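Local coordinates for YARHG domain-containing protein (Legionella pneumophila subsp. pneumophila, PDB 4G2A) that is of unknown function but, with a DUF4424 region and a YARHG domain, has been proposed to be a nutrient-binding protein, at residues A81-N86 against L91-L96; C188-Q193 against A212-I217. One frame throughout, in Å; residues are numbered along the deposited sequence. Where two conformers were deposited one is given.

Interaction 1: A81-N86 against L91-L96. With SO4 (sulfate ion), chain L.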
ATOM      1  N   ALA A  81       3.754  -7.504  11.093  1.00 32.64           N
ATOM      2  CA  ALA A  81       3.938  -8.577  12.077  1.00 33.49           C
ATOM      3  C   ALA A  81       5.423  -8.641  12.510  1.00 38.51           C
ATOM      4  O   ALA A  81       6.330  -8.514  11.677  1.00 38.16           O
ATOM      5  CB  ALA A  81       3.467  -9.918  11.520  1.00 34.65           C
ATOM      6  N   GLY A  82       5.637  -8.742  13.818  1.00 36.73           N
ATOM      7  CA  GLY A  82       6.959  -8.789  14.431  1.00 37.70           C
ATOM      8  C   GLY A  82       7.566  -7.436  14.753  1.00 41.69           C
ATOM      9  O   GLY A  82       8.715  -7.386  15.183  1.00 43.61           O
ATOM     10  N   GLN A  83       6.820  -6.327  14.545  1.00 35.83           N
ATOM     11  CA  GLN A  83       7.326  -4.982  14.832  1.00 34.71           C
ATOM     12  C   GLN A  83       6.546  -4.321  15.947  1.00 39.19           C
ATOM     13  O   GLN A  83       5.359  -4.567  16.116  1.00 39.87           O
ATOM     14  CB  GLN A  83       7.306  -4.062  13.591  1.00 34.05           C
ATOM     15  CG  GLN A  83       8.052  -4.601  12.366  1.00 41.59           C
ATOM     16  CD  GLN A  83       9.558  -4.791  12.490  1.00 51.42           C
ATOM     17  OE1 GLN A  83      10.136  -5.704  11.876  1.00 48.14           O
ATOM     18  NE2 GLN A  83      10.244  -3.920  13.230  1.00 28.58           N
ATOM     19  N   GLN A  84       7.229  -3.460  16.689  1.00 35.76           N
ATOM     20  CA  GLN A  84       6.671  -2.655  17.767  1.00 35.00           C
ATOM     21  C   GLN A  84       6.840  -1.207  17.387  1.00 34.40           C
ATOM     22  O   GLN A  84       7.719  -0.879  16.586  1.00 32.67           O
ATOM     23  CB  GLN A  84       7.357  -2.982  19.109  1.00 38.20           C
ATOM     24  CG  GLN A  84       7.056  -4.408  19.588  1.00 54.20           C
ATOM     25  CD  GLN A  84       7.776  -4.827  20.851  1.00 68.80           C
ATOM     26  OE1 GLN A  84       8.984  -4.609  21.031  1.00 57.16           O
ATOM     27  NE2 GLN A  84       7.056  -5.527  21.715  1.00 65.86           N
ATOM     28  N   THR A  85       5.966  -0.345  17.910  1.00 31.22           N
ATOM     29  CA  THR A  85       5.961   1.100  17.643  1.00 29.63           C
ATOM     30  C   THR A  85       5.704   1.842  18.932  1.00 32.66           C
ATOM     31  O   THR A  85       5.315   1.235  19.928  1.00 32.50           O
ATOM     32  CB  THR A  85       4.899   1.468  16.559  1.00 41.17           C
ATOM     33  OG1 THR A  85       5.134   2.793  16.079  1.00 43.37           O
ATOM     34  CG2 THR A  85       3.449   1.350  17.051  1.00 39.91           C
ATOM     35  N   ASN A  86       5.935   3.155  18.900  1.00 30.05           N
ATOM     36  CA  ASN A  86       5.663   4.148  19.941  1.00 30.06           C
ATOM     37  C   ASN A  86       5.918   5.542  19.379  1.00 31.17           C
ATOM     38  O   ASN A  86       6.476   5.665  18.286  1.00 31.21           O
ATOM     39  CB  ASN A  86       6.463   3.899  21.214  1.00 35.18           C
ATOM     40  CG  ASN A  86       5.729   3.091  22.252  1.00 49.51           C
ATOM     41  OD1 ASN A  86       6.249   2.099  22.768  1.00 48.72           O
ATOM     42  ND2 ASN A  86       4.516   3.496  22.591  1.00 39.06           N
ATOM     43  N   LEU A  91       7.909   5.112  10.770  1.00 26.27           N
ATOM     44  CA  LEU A  91       6.931   4.131  10.298  1.00 25.27           C
ATOM     45  C   LEU A  91       7.559   3.367   9.108  1.00 31.52           C
ATOM     46  O   LEU A  91       6.878   2.928   8.184  1.00 32.65           O
ATOM     47  CB  LEU A  91       5.579   4.806   9.961  1.00 23.90           C
ATOM     48  CG  LEU A  91       4.828   5.489  11.151  1.00 26.67           C
ATOM     49  CD1 LEU A  91       3.540   6.111  10.681  1.00 26.36           C
ATOM     50  CD2 LEU A  91       4.511   4.518  12.246  1.00 26.10           C
ATOM     51  N   VAL A  92       8.886   3.193   9.199  1.00 27.83           N
ATOM     52  CA  VAL A  92       9.822   2.527   8.299  1.00 27.80           C
ATOM     53  C   VAL A  92      10.635   1.579   9.186  1.00 29.62           C
ATOM     54  O   VAL A  92      11.029   1.945  10.286  1.00 29.22           O
ATOM     55  CB  VAL A  92      10.700   3.574   7.513  1.00 32.61           C
ATOM     56  CG1 VAL A  92      11.953   2.946   6.914  1.00 32.52           C
ATOM     57  CG2 VAL A  92       9.887   4.252   6.428  1.00 32.06           C
ATOM     58  N   TYR A  93      10.838   0.344   8.730  1.00 25.99           N
ATOM     59  CA  TYR A  93      11.509  -0.665   9.525  1.00 25.28           C
ATOM     60  C   TYR A  93      12.681  -1.233   8.792  1.00 31.42           C
ATOM     61  O   TYR A  93      12.564  -1.571   7.614  1.00 32.14           O
ATOM     62  CB  TYR A  93      10.505  -1.791   9.890  1.00 24.48           C
ATOM     63  CG  TYR A  93       9.283  -1.250  10.580  1.00 24.33           C
ATOM     64  CD1 TYR A  93       9.315  -0.909  11.928  1.00 26.82           C
ATOM     65  CD2 TYR A  93       8.121  -0.977   9.867  1.00 23.91           C
ATOM     66  CE1 TYR A  93       8.210  -0.347  12.560  1.00 27.22           C
ATOM     67  CE2 TYR A  93       7.019  -0.387  10.484  1.00 24.50           C
ATOM     68  CZ  TYR A  93       7.065  -0.089  11.835  1.00 32.06           C
ATOM     69  OH  TYR A  93       5.993   0.481  12.465  1.00 34.91           O
ATOM     70  N   ASP A  94      13.800  -1.384   9.512  1.00 29.81           N
ATOM     71  CA  ASP A  94      15.047  -2.014   9.059  1.00 30.67           C
ATOM     72  C   ASP A  94      15.527  -1.393   7.755  1.00 34.62           C
ATOM     73  O   ASP A  94      15.798  -2.092   6.776  1.00 36.45           O
ATOM     74  CB  ASP A  94      14.886  -3.552   8.933  1.00 32.85           C
ATOM     75  CG  ASP A  94      14.326  -4.205  10.191  1.00 48.69           C
ATOM     76  OD1 ASP A  94      14.955  -4.063  11.270  1.00 51.55           O
ATOM     77  OD2 ASP A  94      13.245  -4.830  10.105  1.00 52.87           O
ATOM     78  N   PHE A  95      15.583  -0.067   7.743  1.00 29.14           N
ATOM     79  CA  PHE A  95      16.078   0.703   6.617  1.00 27.35           C
ATOM     80  C   PHE A  95      17.548   0.418   6.422  1.00 34.50           C
ATOM     81  O   PHE A  95      18.348   0.568   7.351  1.00 35.63           O
ATOM     82  CB  PHE A  95      15.852   2.199   6.843  1.00 27.16           C
ATOM     83  CG  PHE A  95      16.364   3.051   5.709  1.00 27.43           C
ATOM     84  CD1 PHE A  95      15.606   3.230   4.552  1.00 28.73           C
ATOM     85  CD2 PHE A  95      17.606   3.681   5.795  1.00 28.34           C
ATOM     86  CE1 PHE A  95      16.085   4.010   3.491  1.00 28.81           C
ATOM     87  CE2 PHE A  95      18.074   4.481   4.745  1.00 31.28           C
ATOM     88  CZ  PHE A  95      17.310   4.639   3.600  1.00 28.57           C
ATOM     89  N   LEU A  96      17.888  -0.024   5.214  1.00 32.02           N
ATOM     90  CA  LEU A  96      19.241  -0.298   4.774  1.00 32.49           C
ATOM     91  C   LEU A  96      19.487   0.448   3.468  1.00 36.35           C
ATOM     92  O   LEU A  96      18.682   0.320   2.542  1.00 36.13           O
ATOM     93  CB  LEU A  96      19.476  -1.811   4.570  1.00 33.05           C
ATOM     94  CG  LEU A  96      19.291  -2.751   5.755  1.00 37.17           C
ATOM     95  CD1 LEU A  96      19.357  -4.187   5.282  1.00 37.83           C
ATOM     96  CD2 LEU A  96      20.321  -2.483   6.868  1.00 36.91           C
TER
HETATM   97  S   SO4 L 411       3.427 -10.884  15.361  1.00109.01           S
HETATM   98  O1  SO4 L 411       3.538 -11.432  16.711  1.00109.41           O
HETATM   99  O2  SO4 L 411       2.119 -11.204  14.782  1.00109.49           O
HETATM  100  O3  SO4 L 411       3.586  -9.428  15.425  1.00108.31           O
HETATM  101  O4  SO4 L 411       4.467 -11.485  14.536  1.00109.00           O
HETATM  102  O   HOH W   1      12.909  -3.349  13.269  1.00 36.89           O
HETATM  103  O   HOH W   2       6.926   2.446  14.138  1.00 37.04           O

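Interaction 2: C188-Q193 against A212-I217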
ATOM      1  N   CYS A 188      -9.944  -0.010  -5.603  1.00 35.83           N
ATOM      2  CA  CYS A 188     -11.166   0.521  -5.005  1.00 37.80           C
ATOM      3  C   CYS A 188     -11.950   1.313  -6.055  1.00 42.57           C
ATOM      4  O   CYS A 188     -13.160   1.416  -5.941  1.00 43.77           O
ATOM      5  CB  CYS A 188     -10.860   1.363  -3.775  1.00 39.33           C
ATOM      6  SG  CYS A 188      -9.837   0.516  -2.539  1.00 43.47           S
ATOM      7  N   SER A 189     -11.273   1.809  -7.108  1.00 38.74           N
ATOM      8  CA  SER A 189     -11.879   2.494  -8.255  1.00 39.22           C
ATOM      9  C   SER A 189     -12.607   1.476  -9.194  1.00 45.94           C
ATOM     10  O   SER A 189     -13.387   1.900 -10.058  1.00 48.32           O
ATOM     11  CB  SER A 189     -10.824   3.295  -9.029  1.00 40.36           C
ATOM     12  OG  SER A 189      -9.830   2.498  -9.655  1.00 42.18           O
ATOM     13  N   GLU A 190     -12.356   0.149  -9.023  1.00 41.24           N
ATOM     14  CA  GLU A 190     -13.037  -0.924  -9.779  1.00 42.42           C
ATOM     15  C   GLU A 190     -14.322  -1.411  -9.017  1.00 49.50           C
ATOM     16  O   GLU A 190     -15.157  -2.102  -9.601  1.00 50.11           O
ATOM     17  CB  GLU A 190     -12.098  -2.121 -10.040  1.00 43.13           C
ATOM     18  CG  GLU A 190     -10.963  -1.861 -11.022  1.00 49.69           C
ATOM     19  CD  GLU A 190     -10.027  -3.035 -11.259  1.00 65.54           C
ATOM     20  OE1 GLU A 190      -9.447  -3.548 -10.277  1.00 35.65           O
ATOM     21  OE2 GLU A 190      -9.854  -3.427 -12.436  1.00 76.70           O
ATOM     22  N   ILE A 191     -14.469  -1.033  -7.723  1.00 46.44           N
ATOM     23  CA  ILE A 191     -15.600  -1.410  -6.870  1.00 47.86           C
ATOM     24  C   ILE A 191     -16.407  -0.144  -6.486  1.00 58.18           C
ATOM     25  O   ILE A 191     -17.617  -0.120  -6.704  1.00 59.87           O
ATOM     26  CB  ILE A 191     -15.100  -2.245  -5.653  1.00 49.22           C
ATOM     27  CG1 ILE A 191     -14.707  -3.675  -6.164  1.00 48.54           C
ATOM     28  CG2 ILE A 191     -16.163  -2.299  -4.518  1.00 49.88           C
ATOM     29  CD1 ILE A 191     -14.016  -4.553  -5.265  1.00 40.28           C
ATOM     30  N   ASP A 192     -15.737   0.894  -5.933  1.00 57.72           N
ATOM     31  CA  ASP A 192     -16.307   2.212  -5.604  1.00 59.11           C
ATOM     32  C   ASP A 192     -15.924   3.138  -6.770  1.00 64.71           C
ATOM     33  O   ASP A 192     -15.018   3.973  -6.659  1.00 64.41           O
ATOM     34  CB  ASP A 192     -15.790   2.707  -4.230  1.00 60.36           C
ATOM     35  CG  ASP A 192     -16.134   1.803  -3.055  1.00 72.34           C
ATOM     36  OD1 ASP A 192     -16.902   0.834  -3.253  1.00 74.84           O
ATOM     37  OD2 ASP A 192     -15.654   2.080  -1.929  1.00 75.20           O
ATOM     38  N   GLN A 193     -16.632   2.933  -7.906  1.00 62.88           N
ATOM     39  CA  GLN A 193     -16.457   3.596  -9.207  0.50 63.59           C
ATOM     40  C   GLN A 193     -16.817   5.101  -9.191  1.00 68.35           C
ATOM     41  O   GLN A 193     -16.581   5.806 -10.185  1.00 69.13           O
ATOM     42  CB  GLN A 193     -17.293   2.863 -10.286  0.50 66.01           C
ATOM     43  CG  GLN A 193     -18.821   2.967 -10.136  0.50 72.91           C
ATOM     44  CD  GLN A 193     -19.397   1.970  -9.161  0.50 80.13           C
ATOM     45  OE1 GLN A 193     -19.544   2.244  -7.962  0.50 68.43           O
ATOM     46  NE2 GLN A 193     -19.743   0.793  -9.659  0.50 72.77           N
ATOM     47  N   ALA A 212      -3.656 -14.318  -6.557  1.00 36.46           N
ATOM     48  CA  ALA A 212      -2.638 -13.828  -5.621  1.00 35.68           C
ATOM     49  C   ALA A 212      -1.430 -13.215  -6.339  1.00 40.67           C
ATOM     50  O   ALA A 212      -0.624 -12.542  -5.709  1.00 40.49           O
ATOM     51  CB  ALA A 212      -2.177 -14.975  -4.736  1.00 37.08           C
ATOM     52  N   ASP A 213      -1.318 -13.425  -7.656  1.00 38.35           N
ATOM     53  CA  ASP A 213      -0.214 -12.937  -8.469  1.00 37.85           C
ATOM     54  C   ASP A 213      -0.572 -11.666  -9.267  1.00 38.81           C
ATOM     55  O   ASP A 213       0.235 -11.229 -10.081  1.00 38.92           O
ATOM     56  CB  ASP A 213       0.247 -14.065  -9.410  1.00 41.67           C
ATOM     57  CG  ASP A 213       0.710 -15.322  -8.680  1.00 57.34           C
ATOM     58  OD1 ASP A 213       1.528 -15.197  -7.734  1.00 56.32           O
ATOM     59  OD2 ASP A 213       0.262 -16.431  -9.060  1.00 69.41           O
ATOM     60  N   ARG A 214      -1.751 -11.057  -9.013  1.00 33.66           N
ATOM     61  CA  ARG A 214      -2.201  -9.834  -9.686  1.00 32.32           C
ATOM     62  C   ARG A 214      -1.306  -8.669  -9.249  1.00 35.35           C
ATOM     63  O   ARG A 214      -1.233  -8.374  -8.069  1.00 34.49           O
ATOM     64  CB  ARG A 214      -3.685  -9.566  -9.407  1.00 30.13           C
ATOM     65  CG  ARG A 214      -4.367  -8.731 -10.483  1.00 38.07           C
ATOM     66  CD  ARG A 214      -5.642  -8.078  -9.967  1.00 37.00           C
ATOM     67  NE  ARG A 214      -6.548  -7.681 -11.051  1.00 28.17           N
ATOM     68  CZ  ARG A 214      -7.232  -6.545 -11.074  1.00 41.99           C
ATOM     69  NH1 ARG A 214      -7.120  -5.673 -10.081  1.00 28.87           N
ATOM     70  NH2 ARG A 214      -8.050  -6.277 -12.081  1.00 39.13           N
ATOM     71  N   LYS A 215      -0.535  -8.108 -10.195  1.00 32.47           N
ATOM     72  CA  LYS A 215       0.467  -7.043 -10.007  1.00 30.40           C
ATOM     73  C   LYS A 215       0.044  -5.772 -10.711  1.00 33.24           C
ATOM     74  O   LYS A 215      -0.653  -5.844 -11.726  1.00 33.72           O
ATOM     75  CB  LYS A 215       1.831  -7.481 -10.571  1.00 32.22           C
ATOM     76  CG  LYS A 215       2.494  -8.626  -9.837  1.00 48.31           C
ATOM     77  CD  LYS A 215       3.647  -9.244 -10.658  1.00 54.41           C
ATOM     78  CE  LYS A 215       3.215 -10.380 -11.548  1.00 61.42           C
ATOM     79  NZ  LYS A 215       2.854 -11.598 -10.769  1.00 67.71           N
ATOM     80  N   TYR A 216       0.488  -4.614 -10.186  1.00 28.06           N
ATOM     81  CA  TYR A 216       0.206  -3.277 -10.711  1.00 27.54           C
ATOM     82  C   TYR A 216       1.527  -2.660 -11.123  1.00 32.96           C
ATOM     83  O   TYR A 216       2.405  -2.461 -10.273  1.00 31.89           O
ATOM     84  CB  TYR A 216      -0.536  -2.438  -9.658  1.00 27.43           C
ATOM     85  CG  TYR A 216      -1.789  -3.134  -9.162  1.00 27.65           C
ATOM     86  CD1 TYR A 216      -2.975  -3.083  -9.895  1.00 30.19           C
ATOM     87  CD2 TYR A 216      -1.763  -3.925  -8.016  1.00 27.36           C
ATOM     88  CE1 TYR A 216      -4.116  -3.775  -9.479  1.00 32.13           C
ATOM     89  CE2 TYR A 216      -2.895  -4.631  -7.594  1.00 28.25           C
ATOM     90  CZ  TYR A 216      -4.073  -4.538  -8.320  1.00 32.88           C
ATOM     91  OH  TYR A 216      -5.198  -5.179  -7.886  1.00 25.79           O
ATOM     92  N   ILE A 217       1.704  -2.444 -12.442  1.00 31.68           N
ATOM     93  CA  ILE A 217       2.975  -1.992 -13.015  1.00 32.45           C
ATOM     94  C   ILE A 217       2.863  -0.660 -13.772  1.00 35.91           C
ATOM     95  O   ILE A 217       1.929  -0.429 -14.536  1.00 36.26           O
ATOM     96  CB  ILE A 217       3.545  -3.118 -13.955  1.00 36.83           C
ATOM     97  CG1 ILE A 217       3.855  -4.391 -13.171  1.00 38.16           C
ATOM     98  CG2 ILE A 217       4.798  -2.700 -14.722  1.00 36.73           C
ATOM     99  CD1 ILE A 217       3.025  -5.514 -13.573  1.00 53.64           C
TER

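Interaction 1: A81-N86 against L91-L96
Q83 lays its aliphatic stem over one face of the Y93 ring. The CH-pi contact runs from Q83 CG to the ring centroid, 4.1 Å away and 19° off the ring normal, with CG displaced toward the rim. Q83 CB sits near Y93 CE1, and the amide comes down beyond CG, so that Q83 NE2 lies 3.4 Å from Y93 CD1. A bend at the second torsion of Q83 (chi2 -64°) folds the chain along the ring and keeps the amide beside it, tilted 40° to the ring plane. The two side chains run past each other in opposite directions.

Farther along 81-86, T85 OG1 approaches L91 CD2 at 4.2 Å, and both T85 and L91 also touch I77 of strand 76-77. The pairing joins the irregular loop after strand 76-77 to the chain entering strand 95-99, within the DUF4424 region. Y93 is buried there, also covered by L79 and P80, while its backbone bonds to S144 of strand 136-150; the chain then turns a corner at D94.

Polar links between the segments pass through water. One molecule accepts from Q83 NE2 at 2.7 Å and donates to D94 OD1 at 2.9 Å. A second donates to Y93 OH at 2.7 Å and also bonds T85 OG1, which has N71 as a further partner. Away from the tyrosine, G82 N donates to sulfate O3 at 2.7 Å; this ion probably came from the crystallisation liquor.

Interaction 2: C188-Q193 against A212-I217
The carboxylate of E190 meets the guanidinium of R214 edge on, the two planes only 24° apart, and the phenol oxygen of Y216 lies at the edge of the same guanidinium, also near its plane. The faces of the guanidinium take no part in the contact between 188-193 and 212-217. R214 NH1 donates to E190 OE1 at 3.2 Å (156° at the hydrogen), using the syn lone pair of that oxygen. Alongside it, R214 NH2 reaches E190 OE2 at 3.4 Å in a weak but nearly straight bond, making the salt bridge two-pronged.

The side chains come from opposite directions. R214 is stretched from CG to NE, with CG anti to the backbone N (chi1 -155°), which carries the charge across to the glutamate. A further bond, from R214 NH1 to Y216 OH at 3.0 Å, helps to fix the rotation of the guanidinium. Y216 OH is itself bonded to T185. The stronger partner of E190 is the backbone N of L187, which donates to OE1; the arginine adds a longer, two-point bridge.

This surface bridge ties the turn after strand 185-187 to the residue just before strand 215-220, with I207 of strand 206-208 touching both E190 and R214. The turn has helical backbone angles at 188-190, and C188 O accepts from both I191 N and D192 N. A disulfide from C188 to C232 fastens the start of the turn to strand 229-235, which pairs with 185-187. Along 212-217, K215 NZ reaches back to D213 O at 2.7 Å, on a lone pair in the carbonyl plane.

Interaction 1 and interaction 2 lie on opposite sides of the chain's centre, their own centres 27 Å apart and their nearest atoms about 18 Å apart, so neither touches the other. They follow in series along the chain, and both reach the extensive strand network of the protein: 91-96 runs into strand 95-99, and 212-217 into strand 215-220. Interaction 1 is partly buried, whereas interaction 2 lies at the surface. A sulfate ion lies near each, hydrogen-bonded to G82 in the first and in a weak, long ion pair with R214 in the second; both ions probably come from the crystallisation liquor and do not by themselves mark a functional site.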